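Local atomic coordinates of putative protein (Neisseria meningitidis, PDB entry 2O3G), a protein that is of unknown function but, through the transporter-associated (CorC_HlyC) domain of a UPF0053-family membrane protein, may bind flavin adenine dinucleotide. Residues Q33-P37 with F68-F73; I59-G63 with V75-Q81. One frame throughout, in Å; residues are numbered along the deposited sequence.

Interaction 1: residues Q33-P37 with F68-F73. With EDO (1,2-ethanediol), chain C.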
loop_
_atom_site.group_PDB
_atom_site.type_symbol
_atom_site.label_atom_id
_atom_site.label_comp_id
_atom_site.label_asym_id
_atom_site.label_seq_id
_atom_site.Cartn_x
_atom_site.Cartn_y
_atom_site.Cartn_z
ATOM N N GLN A 33 -8.347 2.451 -10.029
ATOM C CA GLN A 33 -9.397 1.483 -9.811
ATOM C C GLN A 33 -10.064 1.730 -8.448
ATOM O O GLN A 33 -11.182 1.369 -8.288
ATOM C CB GLN A 33 -8.790 0.064 -9.777
ATOM C CG GLN A 33 -8.514 -0.694 -11.107
ATOM C CD GLN A 33 -7.758 -2.046 -10.789
ATOM O OE1 GLN A 33 -8.380 -3.135 -10.666
ATOM N NE2 GLN A 33 -6.440 -1.946 -10.564
ATOM N N LEU A 34 -9.369 2.165 -7.418
ATOM C CA LEU A 34 -10.077 2.421 -6.199
ATOM C C LEU A 34 -10.511 3.930 -6.087
ATOM O O LEU A 34 -10.675 4.491 -4.992
ATOM C CB LEU A 34 -9.158 2.041 -5.075
ATOM C CG LEU A 34 -9.315 0.595 -4.627
ATOM C CD1 LEU A 34 -9.618 -0.297 -5.857
ATOM C CD2 LEU A 34 -8.168 0.146 -3.701
ATOM N N ASN A 35 -10.621 4.636 -7.199
ATOM C CA ASN A 35 -10.542 6.109 -7.131
ATOM C C ASN A 35 -9.660 6.704 -6.102
ATOM O O ASN A 35 -10.091 7.626 -5.431
ATOM C CB ASN A 35 -11.930 6.681 -6.949
ATOM C CG ASN A 35 -12.720 6.457 -8.177
ATOM O OD1 ASN A 35 -12.105 6.265 -9.234
ATOM N ND2 ASN A 35 -14.056 6.399 -8.091
ATOM N N LEU A 36 -8.466 6.198 -5.903
ATOM C CA LEU A 36 -7.560 6.912 -4.985
ATOM C C LEU A 36 -7.150 8.257 -5.534
ATOM O O LEU A 36 -7.149 8.493 -6.735
ATOM C CB LEU A 36 -6.298 6.135 -4.728
ATOM C CG LEU A 36 -6.612 4.862 -3.999
ATOM C CD1 LEU A 36 -5.438 3.913 -3.957
ATOM C CD2 LEU A 36 -6.977 5.326 -2.644
ATOM N N PRO A 37 -6.735 9.155 -4.657
ATOM C CA PRO A 37 -6.530 10.431 -5.264
ATOM C C PRO A 37 -5.144 10.547 -6.110
ATOM O O PRO A 37 -4.111 9.993 -5.766
ATOM C CB PRO A 37 -6.523 11.325 -4.046
ATOM C CG PRO A 37 -5.768 10.580 -3.070
ATOM C CD PRO A 37 -6.308 9.152 -3.256
ATOM N N PHE A 68 -4.634 5.474 4.515
ATOM C CA PHE A 68 -4.446 6.457 3.503
ATOM C C PHE A 68 -5.756 6.813 2.756
ATOM O O PHE A 68 -6.332 5.960 2.126
ATOM C CB PHE A 68 -3.429 5.801 2.535
ATOM C CG PHE A 68 -3.021 6.636 1.316
ATOM C CD1 PHE A 68 -1.928 7.502 1.387
ATOM C CD2 PHE A 68 -3.681 6.474 0.113
ATOM C CE1 PHE A 68 -1.526 8.314 0.241
ATOM C CE2 PHE A 68 -3.271 7.212 -1.068
ATOM C CZ PHE A 68 -2.185 8.127 -0.978
ATOM N N HIS A 69 -6.191 8.070 2.765
ATOM C CA HIS A 69 -7.369 8.468 2.056
ATOM C C HIS A 69 -8.541 7.516 2.142
ATOM O O HIS A 69 -9.179 7.228 1.114
ATOM C CB HIS A 69 -7.100 8.719 0.592
ATOM C CG HIS A 69 -6.490 10.051 0.331
ATOM N ND1 HIS A 69 -5.165 10.341 0.661
ATOM C CD2 HIS A 69 -7.020 11.190 -0.169
ATOM C CE1 HIS A 69 -4.887 11.588 0.340
ATOM N NE2 HIS A 69 -5.988 12.119 -0.184
ATOM N N GLY A 70 -8.864 7.070 3.362
ATOM C CA GLY A 70 -10.066 6.290 3.555
ATOM C C GLY A 70 -9.879 4.780 3.409
ATOM O O GLY A 70 -10.852 4.057 3.436
ATOM N N TRP A 71 -8.651 4.323 3.192
ATOM C CA TRP A 71 -8.371 2.919 3.078
ATOM C C TRP A 71 -7.219 2.544 4.011
ATOM O O TRP A 71 -6.473 3.421 4.460
ATOM C CB TRP A 71 -7.968 2.603 1.699
ATOM C CG TRP A 71 -8.898 2.972 0.670
ATOM C CD1 TRP A 71 -9.049 4.161 0.141
ATOM C CD2 TRP A 71 -9.749 2.084 -0.080
ATOM N NE1 TRP A 71 -10.000 4.130 -0.893
ATOM C CE2 TRP A 71 -10.442 2.859 -1.023
ATOM C CE3 TRP A 71 -10.066 0.730 0.033
ATOM C CZ2 TRP A 71 -11.370 2.334 -1.886
ATOM C CZ3 TRP A 71 -10.989 0.185 -0.864
ATOM C CH2 TRP A 71 -11.633 0.987 -1.808
ATOM N N ARG A 72 -7.108 1.252 4.318
ATOM C CA ARG A 72 -6.046 0.660 5.160
ATOM C C ARG A 72 -5.229 -0.305 4.328
ATOM O O ARG A 72 -5.750 -1.017 3.454
ATOM C CB ARG A 72 -6.692 -0.126 6.242
ATOM C CG ARG A 72 -5.749 -0.754 7.155
ATOM C CD ARG A 72 -6.439 -0.983 8.460
ATOM N NE ARG A 72 -6.247 0.177 9.294
ATOM C CZ ARG A 72 -6.678 0.319 10.550
ATOM N NH1 ARG A 72 -7.317 -0.658 11.183
ATOM N NH2 ARG A 72 -6.444 1.461 11.172
ATOM N N PHE A 73 -3.929 -0.310 4.546
ATOM C CA PHE A 73 -3.058 -1.133 3.711
ATOM C C PHE A 73 -2.260 -1.912 4.651
ATOM O O PHE A 73 -1.649 -1.334 5.538
ATOM C CB PHE A 73 -2.183 -0.237 2.919
ATOM C CG PHE A 73 -2.922 0.469 1.830
ATOM C CD1 PHE A 73 -2.999 -0.072 0.594
ATOM C CD2 PHE A 73 -3.554 1.678 2.071
ATOM C CE1 PHE A 73 -3.662 0.628 -0.434
ATOM C CE2 PHE A 73 -4.183 2.345 1.045
ATOM C CZ PHE A 73 -4.245 1.807 -0.205
HETATM C C1 EDO C . -4.462 10.831 5.147
HETATM O O1 EDO C . -5.173 9.745 4.530
HETATM C C2 EDO C . -3.470 11.337 4.099
HETATM O O2 EDO C . -2.198 10.825 4.483
HETATM O O HOH W 1 -11.251 5.733 -2.927
#
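L34, L36 and P37 make an apolar contact with aromatic residues at and beside a hairpin turn, pressing the loop between helices 27-30 and 48-56 against the start of strand 71-79. No direct hydrogen bond joins the two segments. The three loop residues meet different rings. L34 lies over one face of the W71 indole: its CD2 stands 4.0 Å from the centroid of the six-membered ring, only 10° off the normal, a CH-pi contact, while its CG reaches W71 CH2 at 3.7 Å. In L36, CG lies anti to the carbonyl carbon (chi1 -65°), which brings the end of the side chain nearer the hairpin although CB itself does not point there. CD2 approaches W71 CD1 at 3.7 Å and also the edge of the F68 ring, whereas CD1 comes to the edge of F73, 4.5 Å from its CZ. A branched leucine suits this buried place, where Y27 and L30 of helix 27-30 also touch it. P37 sets CG of its puckered ring over one face of the H69 imidazole in a second CH-pi contact, the two side chains slanting across each other.

These rings are presented by a two-residue beta hairpin whose type I' turn runs from F68 to W71 and links strands 65-68 and 71-79. F68 and W71 pair through both backbone hydrogen bonds, F68 N to W71 O and W71 N to F68 O. H69 and G70 adopt positive phi; at G70 a side chain would jam against the preceding carbonyl oxygen, so glycine fits. In the plane of the indole, W71 NE1 donates to a water at 2.9 Å, and this water in turn donates to L34 O, bridging polar backbone and ring. H69 N donates to a 1,2-ethanediol, probably from the crystallisation liquor, which is also bonded to E55.

Interaction 2: residues I59-G63 with V75-Q81. With EDO (1,2-ethanediol), chain B.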
loop_
_atom_site.group_PDB
_atom_site.type_symbol
_atom_site.label_atom_id
_atom_site.label_comp_id
_atom_site.label_asym_id
_atom_site.label_seq_id
_atom_site.Cartn_x
_atom_site.Cartn_y
_atom_site.Cartn_z
ATOM N N ILE A 59 10.447 0.077 8.277
ATOM C CA ILE A 59 10.263 -1.166 7.522
ATOM C C ILE A 59 9.088 -1.853 8.147
ATOM O O ILE A 59 9.151 -2.182 9.324
ATOM C CB ILE A 59 11.418 -2.152 7.572
ATOM C CG1 ILE A 59 12.755 -1.411 7.601
ATOM C CG2 ILE A 59 11.378 -3.096 6.301
ATOM C CD1 ILE A 59 13.098 -0.649 6.299
ATOM N N PRO A 60 7.988 -2.020 7.376
ATOM C CA PRO A 60 6.817 -2.598 7.966
ATOM C C PRO A 60 6.958 -4.103 8.193
ATOM O O PRO A 60 7.329 -4.826 7.306
ATOM C CB PRO A 60 5.749 -2.282 6.925
ATOM C CG PRO A 60 6.459 -2.270 5.657
ATOM C CD PRO A 60 7.755 -1.627 5.971
ATOM N N ASP A 61 6.650 -4.574 9.388
ATOM C CA ASP A 61 6.476 -6.008 9.588
ATOM C C ASP A 61 5.177 -6.499 9.027
ATOM O O ASP A 61 4.290 -5.724 8.714
ATOM C CB ASP A 61 6.399 -6.295 11.069
ATOM C CG ASP A 61 7.707 -6.069 11.739
ATOM O OD1 ASP A 61 8.709 -6.506 11.100
ATOM O OD2 ASP A 61 7.743 -5.443 12.853
ATOM N N VAL A 62 5.021 -7.807 8.984
ATOM C CA VAL A 62 3.727 -8.374 8.705
ATOM C C VAL A 62 2.727 -7.837 9.737
ATOM O O VAL A 62 3.072 -7.604 10.922
ATOM C CB VAL A 62 3.792 -9.870 8.693
ATOM C CG1 VAL A 62 2.391 -10.404 8.631
ATOM C CG2 VAL A 62 4.628 -10.333 7.487
ATOM N N GLY A 63 1.517 -7.542 9.260
ATOM C CA GLY A 63 0.500 -6.990 10.138
ATOM C C GLY A 63 0.711 -5.559 10.602
ATOM O O GLY A 63 -0.072 -5.038 11.414
ATOM N N VAL A 75 0.343 -5.182 5.609
ATOM C CA VAL A 75 1.280 -6.116 5.012
ATOM C C VAL A 75 0.969 -7.484 5.570
ATOM O O VAL A 75 0.958 -7.728 6.799
ATOM C CB VAL A 75 2.720 -5.670 5.217
ATOM C CG1 VAL A 75 2.746 -4.717 6.282
ATOM C CG2 VAL A 75 3.634 -6.829 5.539
ATOM N N VAL A 76 0.679 -8.371 4.652
ATOM C CA VAL A 76 0.268 -9.668 5.099
ATOM C C VAL A 76 1.356 -10.711 4.897
ATOM O O VAL A 76 1.615 -11.536 5.802
ATOM C CB VAL A 76 -1.126 -10.164 4.540
ATOM C CG1 VAL A 76 -2.204 -9.321 5.113
ATOM C CG2 VAL A 76 -1.167 -10.247 3.028
ATOM N N GLU A 77 1.986 -10.660 3.725
ATOM C CA GLU A 77 3.188 -11.414 3.478
ATOM C C GLU A 77 4.425 -10.517 3.116
ATOM O O GLU A 77 4.386 -9.679 2.206
ATOM C CB GLU A 77 2.848 -12.392 2.386
ATOM C CG GLU A 77 3.662 -13.600 2.320
ATOM C CD GLU A 77 3.545 -14.149 0.937
ATOM O OE1 GLU A 77 2.475 -13.902 0.314
ATOM O OE2 GLU A 77 4.511 -14.795 0.453
ATOM N N LYS A 78 5.510 -10.694 3.873
ATOM C CA LYS A 78 6.854 -10.282 3.459
ATOM C C LYS A 78 7.563 -11.494 2.877
ATOM O O LYS A 78 7.602 -12.574 3.518
ATOM C CB LYS A 78 7.643 -9.823 4.658
ATOM C CG LYS A 78 7.023 -8.705 5.398
ATOM C CD LYS A 78 7.840 -7.479 5.217
ATOM C CE LYS A 78 9.193 -7.687 5.825
ATOM N NZ LYS A 78 9.517 -6.463 6.540
ATOM N N GLU A 79 8.095 -11.332 1.662
ATOM C CA GLU A 79 9.163 -12.201 1.126
ATOM C C GLU A 79 10.518 -11.534 1.356
ATOM O O GLU A 79 10.971 -10.666 0.581
ATOM C CB GLU A 79 8.990 -12.482 -0.358
ATOM C CG GLU A 79 10.103 -13.373 -0.907
ATOM C CD GLU A 79 9.875 -14.885 -0.633
ATOM O OE1 GLU A 79 10.592 -15.690 -1.313
ATOM O OE2 GLU A 79 8.980 -15.254 0.225
ATOM N N GLY A 80 11.153 -11.938 2.439
ATOM C CA GLY A 80 12.432 -11.395 2.734
ATOM C C GLY A 80 12.234 -9.985 3.199
ATOM O O GLY A 80 11.657 -9.702 4.271
ATOM N N GLN A 81 12.739 -9.056 2.431
ATOM C CA GLN A 81 12.643 -7.702 2.929
ATOM C C GLN A 81 11.672 -6.964 2.019
ATOM O O GLN A 81 11.445 -5.808 2.212
ATOM C CB GLN A 81 14.035 -7.065 3.035
ATOM C CG GLN A 81 14.120 -5.913 3.990
ATOM C CD GLN A 81 14.294 -6.291 5.417
ATOM O OE1 GLN A 81 13.783 -5.600 6.323
ATOM N NE2 GLN A 81 15.030 -7.384 5.660
HETATM C C1 EDO B . 15.446 -7.804 -0.720
HETATM O O1 EDO B . 14.973 -8.287 0.545
HETATM C C2 EDO B . 14.185 -7.243 -1.452
HETATM O O2 EDO B . 13.841 -7.954 -2.693
#
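G63 and K78 provide the two hydrogen bonds between the loop after helix 48-56 and the far part of strand 71-79. G63 N donates to V75 O at 2.5 Å, a length that is uncertain at 2.55 Å resolution; the bond is nearly straight at 172° and in the carbonyl plane. G63 has positive phi, which glycine adopts readily. K78 NZ donates to P60 O at 2.8 Å, coming from above the carbonyl plane and not along a lone pair. The lysine chain, with CG anti to its carbonyl carbon (chi1 -58°), bends at each later torsion, which curls the amine back to the loop. D61 OD1 lies 4.6 Å from NZ, not in contact, though its charge may favour the ammonium there.

Apolar contacts fill in around these bonds. Lysine suits its place because its aliphatic part also packs on V62, whose CG2 is 3.6 Å from K78 CG. The branched V75 turns one methyl to each neighbour: CG1 meets P60 CB at 3.9 Å and CG2 faces V62. P60 also touches I83 of strand 82-90.

A methyl-to-amide van der Waals contact lies apart on the surface, I59 CG2 to Q81 OE1 at 3.5 Å.

The G63-V75 bond lies next to the D64-V75 backbone pairing, where the loop enters an antiparallel sheet; on the other edge of strand 71-79, V76 and E77 both face R85, a classic beta bulge.

How the interactions relate
From the N terminus, the chain passes helix 27-30 and lays down 33-37, then runs through helix 48-56 and the loop 59-63 before the hairpin at 68-73 returns to 33-37 and closes interaction 1. Interaction 2 opens inside that loop, at 59-63, and closes beyond it at 75-81, enclosing strand 65-68 and the hairpin turn. The two therefore cross, neither nesting within the other. Both rest on strand 71-79, interaction 1 at its beginning and interaction 2 toward its end, with centres about 20 Å apart on opposite sides of the chain's centre. Together they fasten the loops before and after helix 48-56 to strand 71-79 and, at interaction 1, to the hairpin turn before it.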